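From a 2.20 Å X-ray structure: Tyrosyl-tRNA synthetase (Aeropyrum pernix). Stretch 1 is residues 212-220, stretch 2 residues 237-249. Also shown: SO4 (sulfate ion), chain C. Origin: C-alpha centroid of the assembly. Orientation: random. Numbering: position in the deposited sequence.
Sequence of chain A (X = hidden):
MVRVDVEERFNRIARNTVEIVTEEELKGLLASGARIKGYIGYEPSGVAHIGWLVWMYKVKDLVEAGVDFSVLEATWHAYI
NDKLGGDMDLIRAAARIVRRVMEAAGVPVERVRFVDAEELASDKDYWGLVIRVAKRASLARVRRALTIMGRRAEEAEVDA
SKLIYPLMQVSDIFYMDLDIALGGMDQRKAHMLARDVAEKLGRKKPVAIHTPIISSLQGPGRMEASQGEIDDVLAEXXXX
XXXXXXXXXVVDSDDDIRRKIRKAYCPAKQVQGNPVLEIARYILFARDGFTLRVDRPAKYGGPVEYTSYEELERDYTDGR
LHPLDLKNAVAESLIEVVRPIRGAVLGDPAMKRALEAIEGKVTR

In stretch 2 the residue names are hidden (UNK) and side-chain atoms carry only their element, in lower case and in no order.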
# COMPACT_ATOMS: atom_id res chain seq x y z
N PRO A 212 -15.36 12.90 -21.70
CA PRO A 212 -14.44 12.75 -22.83
C PRO A 212 -13.08 13.42 -22.60
O PRO A 212 -12.98 14.42 -21.90
CB PRO A 212 -15.21 13.38 -24.00
CG PRO A 212 -15.99 14.47 -23.32
CD PRO A 212 -16.50 13.78 -22.05
N ILE A 213 -12.05 12.85 -23.20
CA ILE A 213 -10.70 13.38 -23.06
C ILE A 213 -10.33 14.01 -24.40
O ILE A 213 -10.12 13.29 -25.38
CB ILE A 213 -9.70 12.24 -22.73
CG1 ILE A 213 -9.99 11.70 -21.32
CG2 ILE A 213 -8.26 12.74 -22.84
CD1 ILE A 213 -9.26 10.42 -20.99
N ILE A 214 -10.26 15.35 -24.44
CA ILE A 214 -9.89 16.07 -25.66
C ILE A 214 -8.51 15.64 -26.17
O ILE A 214 -7.54 15.58 -25.41
CB ILE A 214 -9.89 17.59 -25.43
CG1 ILE A 214 -11.33 18.10 -25.29
CG2 ILE A 214 -9.18 18.30 -26.58
CD1 ILE A 214 -11.45 19.60 -25.25
N SER A 215 -8.43 15.36 -27.47
CA SER A 215 -7.18 14.92 -28.10
C SER A 215 -6.12 16.01 -28.24
O SER A 215 -6.39 17.20 -28.10
CB SER A 215 -7.47 14.34 -29.48
OG SER A 215 -8.42 13.29 -29.42
N SER A 216 -4.90 15.58 -28.51
CA SER A 216 -3.78 16.48 -28.72
C SER A 216 -4.06 17.27 -29.99
O SER A 216 -4.70 16.77 -30.91
CB SER A 216 -2.49 15.66 -28.91
OG SER A 216 -1.39 16.50 -29.20
N LEU A 217 -3.59 18.52 -30.04
CA LEU A 217 -3.80 19.34 -31.23
C LEU A 217 -2.91 18.84 -32.38
O LEU A 217 -3.17 19.14 -33.54
CB LEU A 217 -3.47 20.81 -30.94
CG LEU A 217 -4.24 21.56 -29.85
CD1 LEU A 217 -3.58 22.90 -29.61
CD2 LEU A 217 -5.70 21.74 -30.25
N GLN A 218 -1.86 18.09 -32.05
CA GLN A 218 -0.93 17.58 -33.06
C GLN A 218 -1.56 16.69 -34.13
O GLN A 218 -1.49 17.00 -35.33
CB GLN A 218 0.24 16.86 -32.39
CG GLN A 218 -0.11 15.54 -31.70
CD GLN A 218 1.01 15.05 -30.78
OE1 GLN A 218 2.19 15.08 -31.15
NE2 GLN A 218 0.65 14.59 -29.58
N GLY A 219 -2.18 15.58 -33.73
CA GLY A 219 -2.79 14.71 -34.71
C GLY A 219 -3.09 13.29 -34.25
O GLY A 219 -3.89 13.09 -33.34
N PRO A 220 -2.44 12.28 -34.87
CA PRO A 220 -2.63 10.86 -34.54
C PRO A 220 -2.59 10.57 -33.04
O PRO A 220 -1.51 10.43 -32.45
CB PRO A 220 -1.49 10.18 -35.29
CG PRO A 220 -1.35 11.05 -36.52
CD PRO A 220 -1.43 12.44 -35.93
N UNK A 237 -3.60 10.31 -28.73
CA UNK A 237 -2.79 11.07 -27.79
C UNK A 237 -3.65 12.14 -27.10
O UNK A 237 -4.26 12.98 -27.77
c UNK A 237 -1.60 11.77 -28.50
c UNK A 237 -0.73 12.48 -27.48
c UNK A 237 -0.78 10.74 -29.27
N UNK A 238 -3.69 12.09 -25.77
CA UNK A 238 -4.48 13.03 -24.98
C UNK A 238 -3.80 14.40 -24.91
O UNK A 238 -2.60 14.52 -25.15
c UNK A 238 -4.65 12.49 -23.55
n UNK A 238 -6.89 8.81 -22.72
c UNK A 238 -5.13 11.04 -23.49
c UNK A 238 -5.21 10.54 -22.05
c UNK A 238 -5.61 9.07 -22.00
N UNK A 239 -4.57 15.43 -24.58
CA UNK A 239 -4.01 16.77 -24.45
C UNK A 239 -3.36 16.83 -23.07
O UNK A 239 -3.99 16.49 -22.06
c UNK A 239 -5.12 17.83 -24.56
c UNK A 239 -6.10 20.95 -26.30
s UNK A 239 -5.83 20.60 -24.57
c UNK A 239 -4.59 19.26 -24.67
N UNK A 240 -2.09 17.22 -23.01
CA UNK A 240 -1.39 17.30 -21.73
C UNK A 240 -0.22 18.27 -21.82
O UNK A 240 0.11 18.76 -22.91
o UNK A 240 0.08 15.41 -22.22
c UNK A 240 -0.88 15.91 -21.31
N UNK A 241 0.41 18.55 -20.68
CA UNK A 241 1.54 19.47 -20.61
C UNK A 241 2.83 18.99 -21.30
O UNK A 241 3.83 19.71 -21.32
c UNK A 241 1.83 19.82 -19.15
c UNK A 241 -0.03 18.78 -16.89
n UNK A 241 -1.14 17.88 -16.46
c UNK A 241 -0.44 19.71 -18.02
c UNK A 241 0.72 20.59 -18.44
N UNK A 242 2.80 17.78 -21.86
CA UNK A 242 3.97 17.19 -22.54
C UNK A 242 4.57 18.12 -23.60
O UNK A 242 5.69 18.62 -23.44
o UNK A 242 3.01 14.96 -22.27
c UNK A 242 3.57 15.86 -23.20
N UNK A 243 3.83 18.34 -24.69
CA UNK A 243 4.26 19.22 -25.78
C UNK A 243 3.37 20.46 -25.75
O UNK A 243 2.24 20.44 -26.25
n UNK A 243 4.29 17.06 -31.12
c UNK A 243 4.74 16.65 -28.69
c UNK A 243 4.81 17.64 -29.85
c UNK A 243 4.11 18.52 -27.14
c UNK A 243 5.04 17.34 -27.36
N UNK A 244 3.86 21.55 -25.14
CA UNK A 244 3.13 22.82 -25.01
C UNK A 244 2.26 23.19 -26.20
O UNK A 244 1.12 23.60 -26.01
c UNK A 244 5.27 21.72 -24.71
c UNK A 244 4.24 23.83 -24.77
c UNK A 244 5.22 23.04 -23.96
N UNK A 245 2.79 23.05 -27.41
CA UNK A 245 2.05 23.41 -28.62
C UNK A 245 0.85 22.52 -28.94
O UNK A 245 0.02 22.87 -29.77
c UNK A 245 3.33 25.94 -29.95
o UNK A 245 3.50 26.79 -29.05
c UNK A 245 3.99 24.58 -29.79
c UNK A 245 2.99 23.44 -29.82
o UNK A 245 2.65 26.16 -30.98
N UNK A 246 0.76 21.36 -28.29
CA UNK A 246 -0.36 20.46 -28.54
C UNK A 246 -1.47 20.60 -27.50
O UNK A 246 -2.45 19.85 -27.53
o UNK A 246 0.52 18.64 -27.20
c UNK A 246 0.08 18.99 -28.52
c UNK A 246 1.20 18.78 -29.54
N UNK A 247 -1.30 21.55 -26.59
CA UNK A 247 -2.30 21.79 -25.56
C UNK A 247 -2.48 23.29 -25.29
O UNK A 247 -1.52 24.06 -25.28
c UNK A 247 -1.88 21.09 -24.28
N UNK A 248 -3.72 23.69 -25.06
CA UNK A 248 -4.01 25.08 -24.77
C UNK A 248 -4.15 25.22 -23.26
O UNK A 248 -5.05 24.62 -22.66
c UNK A 248 -5.61 26.98 -25.17
c UNK A 248 -5.32 25.52 -25.47
c UNK A 248 -5.18 25.30 -26.97
N UNK A 249 -3.26 25.97 -22.63
CA UNK A 249 -3.34 26.16 -21.18
C UNK A 249 -4.26 27.34 -20.84
O UNK A 249 -4.44 28.24 -21.67
c UNK A 249 -0.12 25.33 -21.91
c UNK A 249 -1.00 25.27 -20.84
c UNK A 249 0.74 24.25 -22.19
c UNK A 249 0.70 23.11 -21.38
c UNK A 249 -1.02 24.13 -20.04
c UNK A 249 -0.17 23.05 -20.31
c UNK A 249 -1.95 26.39 -20.59
S SO4 C . -3.26 15.51 -17.94
O1 SO4 C . -4.27 15.10 -19.01
O2 SO4 C . -3.75 14.94 -16.61
O3 SO4 C . -2.04 14.85 -18.25
O4 SO4 C . -3.40 16.91 -17.81

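Position 237 carries three side-chain carbons, one bearing the other two. A branch carbon lies 3.3 Å from Gln 218 NE2 and the other 3.3 Å from Pro 220 O. Branching at CB without a heteroatom gives Val 237; its backbone O accepts from Ser 216 N at 2.8 Å (149° at H).

Position 238 has four carbons in a row ending in nitrogen, which comes within 3.3 Å of Ile 213 CD1: Lys 238. Its CA-to-CB bond points away overall, and its backbone forms a single bridge with Ser 215.

At 239 the unbranched chain reads two carbons, sulfur, carbon. The terminal carbon sits 4.0 Å from Leu 217 CD2 and 4.1 Å from Ile 214 CG2, an apolar setting. The sulfur identifies Met 239, whose N donates to Ile 214 O (3.1 Å, 141°).

Position 240 has one carbon and one oxygen, Ser 240, with no contact to stretch 1. Position 241 again shows four carbons and a terminal nitrogen: Lys 241, whose NZ donates to sulfate O4 at 2.8 Å. Position 242 repeats the carbon-oxygen pattern and is Ser 242; its OG and Ser 240 OG are hydrogen-bonded at 3.0 Å.

At 243, four carbons end in a nitrogen 2.9 Å from Gln 218 OE1. This is Lys 243, with NZ the donor. Three carbons at 244 close a ring onto the backbone N, which defines Pro 244. At 245, three carbons, the last carrying two oxygens, make a carboxylate one carbon longer than Asp: Glu 245; its backbone O is 3.6 Å from Leu 217 CD1.

Position 246 has a CB bearing one oxygen and one carbon, the latter 3.6 Å from Gln 218 CB: Thr 246. OG1 donates to Lys 243 O (2.7 Å), tying down the 3-10 segment, but makes no hydrogen bond to Ser 216 OG, 3.5 Å away at a poor angle.

A lone carbon at 247 is Ala 247, directed away. Position 248 has three carbons branched at CB, one 3.9 Å from Leu 217 CD1: Val 248. A six-carbon ring beyond one carbon, without heteroatoms, makes 249 Phe 249, out of reach.

The contact, burying 689 Å² in all, is held mainly by backbone. Two hydrogen bonds flank the Ser 215 bridge, and Leu 217 N donates to Thr 246 O (3.1 Å, 168°), engaging the 3-10 segment. Leu 217 packs against Met 239 and Val 248, its CD2 4.0 Å from Met 239 CE and its CD1 3.9 Å from Val 248 CG2, while Lys 243 adds a polar clasp through Gln 218.

Stretch 2 237-249: VKMSKSKPETAVF
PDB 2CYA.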